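Local coordinates for BauA (Acinetobacter baumannii, PDB 6HCP), which takes up iron across the outer membrane as ferric preacinetobactin, as a receptor of the TonB-dependent siderophore transporter family, at residues G193-E198 with D232-N237; R293-Y296 with L302-Y305. One frame throughout, in Å; residues are numbered along the deposited sequence.

Contact 1: G193-E198 with D232-N237; sequences GRRFGE and DWQGEN
Arg195 and Asp232 join the two segments by a bidentate salt bridge, the guanidinium presenting its two terminal nitrogens end-on to the two carboxylate oxygens. Arg195 NH1 meets Asp232 OD2 at 2.7 Å, and Arg195 NH2 meets Asp232 OD1 at 2.9 Å. The grip is skewed, because the guanidinium and carboxylate planes lie 44° apart. OD1 takes NH2 on its syn lone pair, while NH1 reaches OD2 from above the carboxylate plane, although OD2 itself stays close to the guanidinium plane. The arginine chain bends at its third torsion (chi3 73°), which turns the guanidinium toward the acid, and the two side chains cross at roughly a right angle.

A further hydrogen bond comes from the amide of Gln234: its NE2 donates to Asp232 OD2 over 2.8 Å, arriving on the anti side. OD2 therefore accepts from two donors, and the carboxylate, buried in the fold, has its rotation fixed from both segments. Such donors would be expected to favour the charged acid.

Van der Waals contact adds little: Gln234 CG lies 4.0 Å from Arg195 NH1, obliquely to the guanidinium, with the bend at chi2 (-60°) curling the chain back so that its amide can reach the acid.

The backbones are not paired: the CA atoms of Arg195 and Asp232 stand 9.2 Å apart, since strand 202-212 runs between strands 184-196 and 221-234, and the salt bridge spans it. NE of Arg195 also donates to Lys200 O, in the turn leading into strand 202-212, and NH2 to Ala168 O, between strands 159-165 and 173-181. Asp232 packs on Tyr167 of that same connection and on Phe241 of strand 238-252, so further partners connect the bridge to the segment between plug and barrel.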
loop_
_atom_site.group_PDB
_atom_site.type_symbol
_atom_site.label_atom_id
_atom_site.label_comp_id
_atom_site.label_asym_id
_atom_site.label_seq_id
_atom_site.Cartn_x
_atom_site.Cartn_y
_atom_site.Cartn_z
ATOM N N GLY A 193 -23.744 31.297 -4.149
ATOM C CA GLY A 193 -24.900 31.896 -3.518
ATOM C C GLY A 193 -24.808 33.416 -3.476
ATOM O O GLY A 193 -23.719 33.987 -3.365
ATOM N N ARG A 194 -25.978 34.057 -3.497
ATOM C CA ARG A 194 -26.091 35.491 -3.307
ATOM C C ARG A 194 -27.525 35.801 -2.877
ATOM O O ARG A 194 -28.471 35.124 -3.310
ATOM C CB ARG A 194 -25.757 36.223 -4.611
ATOM C CG ARG A 194 -25.723 37.739 -4.484
ATOM C CD ARG A 194 -25.423 38.391 -5.819
ATOM N NE ARG A 194 -23.998 38.369 -6.106
ATOM C CZ ARG A 194 -23.109 39.185 -5.550
ATOM N NH1 ARG A 194 -23.507 40.144 -4.731
ATOM N NH2 ARG A 194 -21.821 39.023 -5.791
ATOM N N ARG A 195 -27.666 36.823 -2.033
ATOM C CA ARG A 195 -28.986 37.328 -1.628
ATOM C C ARG A 195 -29.238 38.693 -2.285
ATOM O O ARG A 195 -28.295 39.378 -2.696
ATOM C CB ARG A 195 -29.061 37.384 -0.104
ATOM C CG ARG A 195 -28.955 36.007 0.538
ATOM C CD ARG A 195 -29.446 35.962 1.964
ATOM N NE ARG A 195 -30.896 36.049 2.013
ATOM C CZ ARG A 195 -31.730 35.036 1.805
ATOM N NH1 ARG A 195 -33.031 35.267 1.753
ATOM N NH2 ARG A 195 -31.263 33.811 1.618
ATOM N N PHE A 196 -30.520 39.014 -2.475
ATOM C CA PHE A 196 -30.966 40.189 -3.239
ATOM C C PHE A 196 -32.058 40.919 -2.458
ATOM O O PHE A 196 -32.690 40.338 -1.546
ATOM C CB PHE A 196 -31.512 39.789 -4.607
ATOM C CG PHE A 196 -30.535 39.041 -5.472
ATOM C CD1 PHE A 196 -30.407 37.665 -5.361
ATOM C CD2 PHE A 196 -29.707 39.717 -6.357
ATOM C CE1 PHE A 196 -29.503 36.976 -6.155
ATOM C CE2 PHE A 196 -28.814 39.025 -7.159
ATOM C CZ PHE A 196 -28.708 37.654 -7.053
ATOM N N GLY A 197 -32.313 42.167 -2.873
ATOM C CA GLY A 197 -33.302 43.027 -2.235
ATOM C C GLY A 197 -32.673 43.843 -1.127
ATOM O O GLY A 197 -31.609 43.492 -0.617
ATOM N N GLU A 198 -33.365 44.912 -0.723
ATOM C CA GLU A 198 -32.799 45.907 0.173
ATOM C C GLU A 198 -32.512 45.280 1.539
ATOM O O GLU A 198 -31.616 45.727 2.248
ATOM C CB GLU A 198 -33.738 47.107 0.305
ATOM C CG GLU A 198 -33.817 47.936 -0.963
ATOM C CD GLU A 198 -34.056 49.419 -0.739
ATOM O OE1 GLU A 198 -33.601 49.941 0.297
ATOM O OE2 GLU A 198 -34.703 50.045 -1.601
ATOM N N ASP A 232 -35.215 31.225 -1.906
ATOM C CA ASP A 232 -36.016 31.524 -0.760
ATOM C C ASP A 232 -36.415 33.007 -0.759
ATOM O O ASP A 232 -35.724 33.869 -1.328
ATOM C CB ASP A 232 -35.301 31.175 0.540
ATOM C CG ASP A 232 -34.209 32.165 0.921
ATOM O OD1 ASP A 232 -33.120 32.053 0.347
ATOM O OD2 ASP A 232 -34.402 32.894 1.927
ATOM N N TRP A 233 -37.557 33.266 -0.122
ATOM C CA TRP A 233 -38.047 34.618 0.179
ATOM C C TRP A 233 -38.462 34.675 1.647
ATOM O O TRP A 233 -39.248 33.846 2.111
ATOM C CB TRP A 233 -39.197 35.005 -0.757
ATOM C CG TRP A 233 -39.925 36.232 -0.300
ATOM C CD1 TRP A 233 -39.458 37.514 -0.333
ATOM C CD2 TRP A 233 -41.198 36.290 0.372
ATOM N NE1 TRP A 233 -40.355 38.364 0.255
ATOM C CE2 TRP A 233 -41.440 37.649 0.681
ATOM C CE3 TRP A 233 -42.170 35.343 0.716
ATOM C CZ2 TRP A 233 -42.597 38.073 1.332
ATOM C CZ3 TRP A 233 -43.325 35.767 1.342
ATOM C CH2 TRP A 233 -43.531 37.114 1.651
ATOM N N GLN A 234 -37.843 35.587 2.397
ATOM C CA GLN A 234 -38.159 35.805 3.795
ATOM C C GLN A 234 -38.975 37.098 3.911
ATOM O O GLN A 234 -38.441 38.183 3.708
ATOM C CB GLN A 234 -36.909 35.941 4.660
ATOM C CG GLN A 234 -35.898 34.825 4.476
ATOM C CD GLN A 234 -36.475 33.468 4.805
ATOM O OE1 GLN A 234 -37.075 33.251 5.857
ATOM N NE2 GLN A 234 -36.332 32.555 3.861
ATOM N N GLY A 235 -40.270 36.959 4.198
ATOM C CA GLY A 235 -41.153 38.087 4.467
ATOM C C GLY A 235 -41.279 38.328 5.956
ATOM O O GLY A 235 -40.683 37.609 6.765
ATOM N N GLU A 236 -42.086 39.326 6.326
ATOM C CA GLU A 236 -42.256 39.692 7.724
ATOM C C GLU A 236 -42.995 38.576 8.469
ATOM O O GLU A 236 -42.601 38.184 9.568
ATOM C CB GLU A 236 -43.037 41.001 7.838
ATOM C CG GLU A 236 -43.024 41.575 9.239
ATOM C CD GLU A 236 -43.734 42.911 9.364
ATOM O OE1 GLU A 236 -43.909 43.587 8.325
ATOM O OE2 GLU A 236 -44.125 43.262 10.494
ATOM N N ASN A 237 -44.088 38.099 7.870
ATOM C CA ASN A 237 -44.967 37.118 8.513
ATOM C C ASN A 237 -45.139 35.873 7.629
ATOM O O ASN A 237 -45.995 35.043 7.891
ATOM C CB ASN A 237 -46.335 37.727 8.824
ATOM C CG ASN A 237 -46.240 38.826 9.856
ATOM O OD1 ASN A 237 -46.639 39.957 9.590
ATOM N ND2 ASN A 237 -45.560 38.548 10.958
#

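Contact 2: R293-Y296 with L302-Y305; sequences RGEY and LMAY. With EDO (1,2-ethanediol), chain V.
Strands 293-296 and 302-305 run antiparallel with axes 4.7 Å apart, Tyr296 and Ala304 forming a hydrogen-bonded pair (Tyr296 N to Ala304 O and Ala304 N to Tyr296 O, both 2.9 Å) and Glu295 and Tyr305 the adjoining non-hydrogen-bonded pair. On the Glu295 face, the CE of Met303 lies 3.8 Å from Glu295 OE1; the methionine chain, bent at both chi2 and chi3, swings its methyl across the glutamate at a slant. Glu295 CG rests near Tyr305 CB, and beyond CG the glutamate chain is extended. Its OE2 accepts both hydroxyls of a 1,2-ethanediol, probably from the crystallisation liquor, O1 at 2.8 Å and O2 at 2.9 Å. Arg293 NH1 adds a weak bond to the diol's O2, and Tyr305 CB borders O1. OE1 of Glu295 is paired with Arg239 in a salt bridge, so both carboxylate oxygens are engaged. The Tyr296 ring and the Ala304 methyl leave by the other face. This is the turn end of a beta hairpin in the receptor's barrel wall, where strand 282-297 ends and 302-318 begins, flanked by strand 238-252 through Arg239 and Phe241 and by strand 331-358, where Asp349 bonds the Tyr305 hydroxyl.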
loop_
_atom_site.group_PDB
_atom_site.type_symbol
_atom_site.label_atom_id
_atom_site.label_comp_id
_atom_site.label_asym_id
_atom_site.label_seq_id
_atom_site.Cartn_x
_atom_site.Cartn_y
_atom_site.Cartn_z
ATOM N N ARG A 293 -42.267 25.118 -0.454
ATOM C CA ARG A 293 -42.766 25.188 0.884
ATOM C C ARG A 293 -43.128 26.642 1.190
ATOM O O ARG A 293 -42.361 27.551 0.900
ATOM C CB ARG A 293 -41.713 24.744 1.904
ATOM C CG ARG A 293 -41.317 23.277 1.821
ATOM C CD ARG A 293 -40.229 22.926 2.824
ATOM N NE ARG A 293 -38.941 23.548 2.530
ATOM C CZ ARG A 293 -38.147 24.084 3.457
ATOM N NH1 ARG A 293 -38.533 24.106 4.724
ATOM N NH2 ARG A 293 -36.955 24.549 3.129
ATOM N N GLY A 294 -44.302 26.832 1.787
ATOM C CA GLY A 294 -44.769 28.155 2.220
ATOM C C GLY A 294 -45.191 28.114 3.668
ATOM O O GLY A 294 -45.675 27.095 4.141
ATOM N N GLU A 295 -44.866 29.179 4.402
ATOM C CA GLU A 295 -45.288 29.333 5.790
ATOM C C GLU A 295 -45.943 30.711 5.966
ATOM O O GLU A 295 -45.531 31.691 5.340
ATOM C CB GLU A 295 -44.099 29.191 6.735
ATOM C CG GLU A 295 -43.360 27.874 6.600
ATOM C CD GLU A 295 -42.125 27.750 7.476
ATOM O OE1 GLU A 295 -41.833 28.696 8.236
ATOM O OE2 GLU A 295 -41.417 26.739 7.330
ATOM N N TYR A 296 -46.959 30.764 6.825
ATOM C CA TYR A 296 -47.671 32.014 7.140
ATOM C C TYR A 296 -47.952 32.070 8.639
ATOM O O TYR A 296 -48.603 31.183 9.198
ATOM C CB TYR A 296 -48.959 32.150 6.325
ATOM C CG TYR A 296 -49.613 33.501 6.467
ATOM C CD1 TYR A 296 -49.110 34.609 5.809
ATOM C CD2 TYR A 296 -50.568 33.717 7.443
ATOM C CE1 TYR A 296 -49.609 35.880 6.043
ATOM C CE2 TYR A 296 -51.121 34.969 7.650
ATOM C CZ TYR A 296 -50.628 36.058 6.958
ATOM O OH TYR A 296 -51.166 37.294 7.167
ATOM N N LEU A 302 -50.085 30.724 16.233
ATOM C CA LEU A 302 -50.684 29.975 15.144
ATOM C C LEU A 302 -49.941 30.278 13.848
ATOM O O LEU A 302 -49.788 31.453 13.443
ATOM C CB LEU A 302 -52.161 30.359 14.990
ATOM C CG LEU A 302 -52.892 29.628 13.867
ATOM C CD1 LEU A 302 -53.028 28.145 14.203
ATOM C CD2 LEU A 302 -54.254 30.255 13.608
ATOM N N MET A 303 -49.605 29.205 13.128
ATOM C CA MET A 303 -48.984 29.324 11.816
ATOM C C MET A 303 -49.533 28.227 10.902
ATOM O O MET A 303 -49.932 27.168 11.369
ATOM C CB MET A 303 -47.454 29.225 11.931
ATOM C CG MET A 303 -46.941 27.817 12.132
ATOM S SD MET A 303 -45.979 27.231 10.709
ATOM C CE MET A 303 -44.657 28.436 10.746
ATOM N N ALA A 304 -49.600 28.527 9.607
ATOM C CA ALA A 304 -49.932 27.545 8.597
ATOM C C ALA A 304 -48.686 27.267 7.757
ATOM O O ALA A 304 -47.850 28.153 7.565
ATOM C CB ALA A 304 -51.064 28.022 7.725
ATOM N N TYR A 305 -48.670 26.091 7.130
ATOM C CA TYR A 305 -47.633 25.745 6.178
ATOM C C TYR A 305 -48.224 24.832 5.109
ATOM O O TYR A 305 -49.218 24.148 5.331
ATOM C CB TYR A 305 -46.443 25.096 6.888
ATOM C CG TYR A 305 -46.685 23.665 7.316
ATOM C CD1 TYR A 305 -46.421 22.613 6.458
ATOM C CD2 TYR A 305 -47.160 23.359 8.576
ATOM C CE1 TYR A 305 -46.672 21.302 6.824
ATOM C CE2 TYR A 305 -47.381 22.048 8.974
ATOM C CZ TYR A 305 -47.126 21.014 8.093
ATOM O OH TYR A 305 -47.340 19.716 8.460
HETATM C C1 EDO V . -42.626 23.034 7.034
HETATM O O1 EDO V . -42.845 24.348 7.551
HETATM C C2 EDO V . -42.141 23.198 5.606
HETATM O O2 EDO V . -41.748 24.571 5.456
#

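Overall arrangement
Both contacts lie in the same stretch of barrel wall, their centres about 17 Å apart, with strand 238-252 between 221-234 and 282-297. They meet where Asn237 O packs against Tyr296 CD1, 3.8 Å away. Contact 1 is partly buried and rests on charge, its side chains reaching over an intervening strand; contact 2 is a surface contact between direct neighbours, built mainly on backbone pairing. Both lie at turn ends of their strands, probably the periplasmic rim as expected for this family. Tyr167 connects them further, packing on Asp232 and accepting a hydrogen bond from Arg293, while Arg239 touches Gln234 and pairs with Glu295.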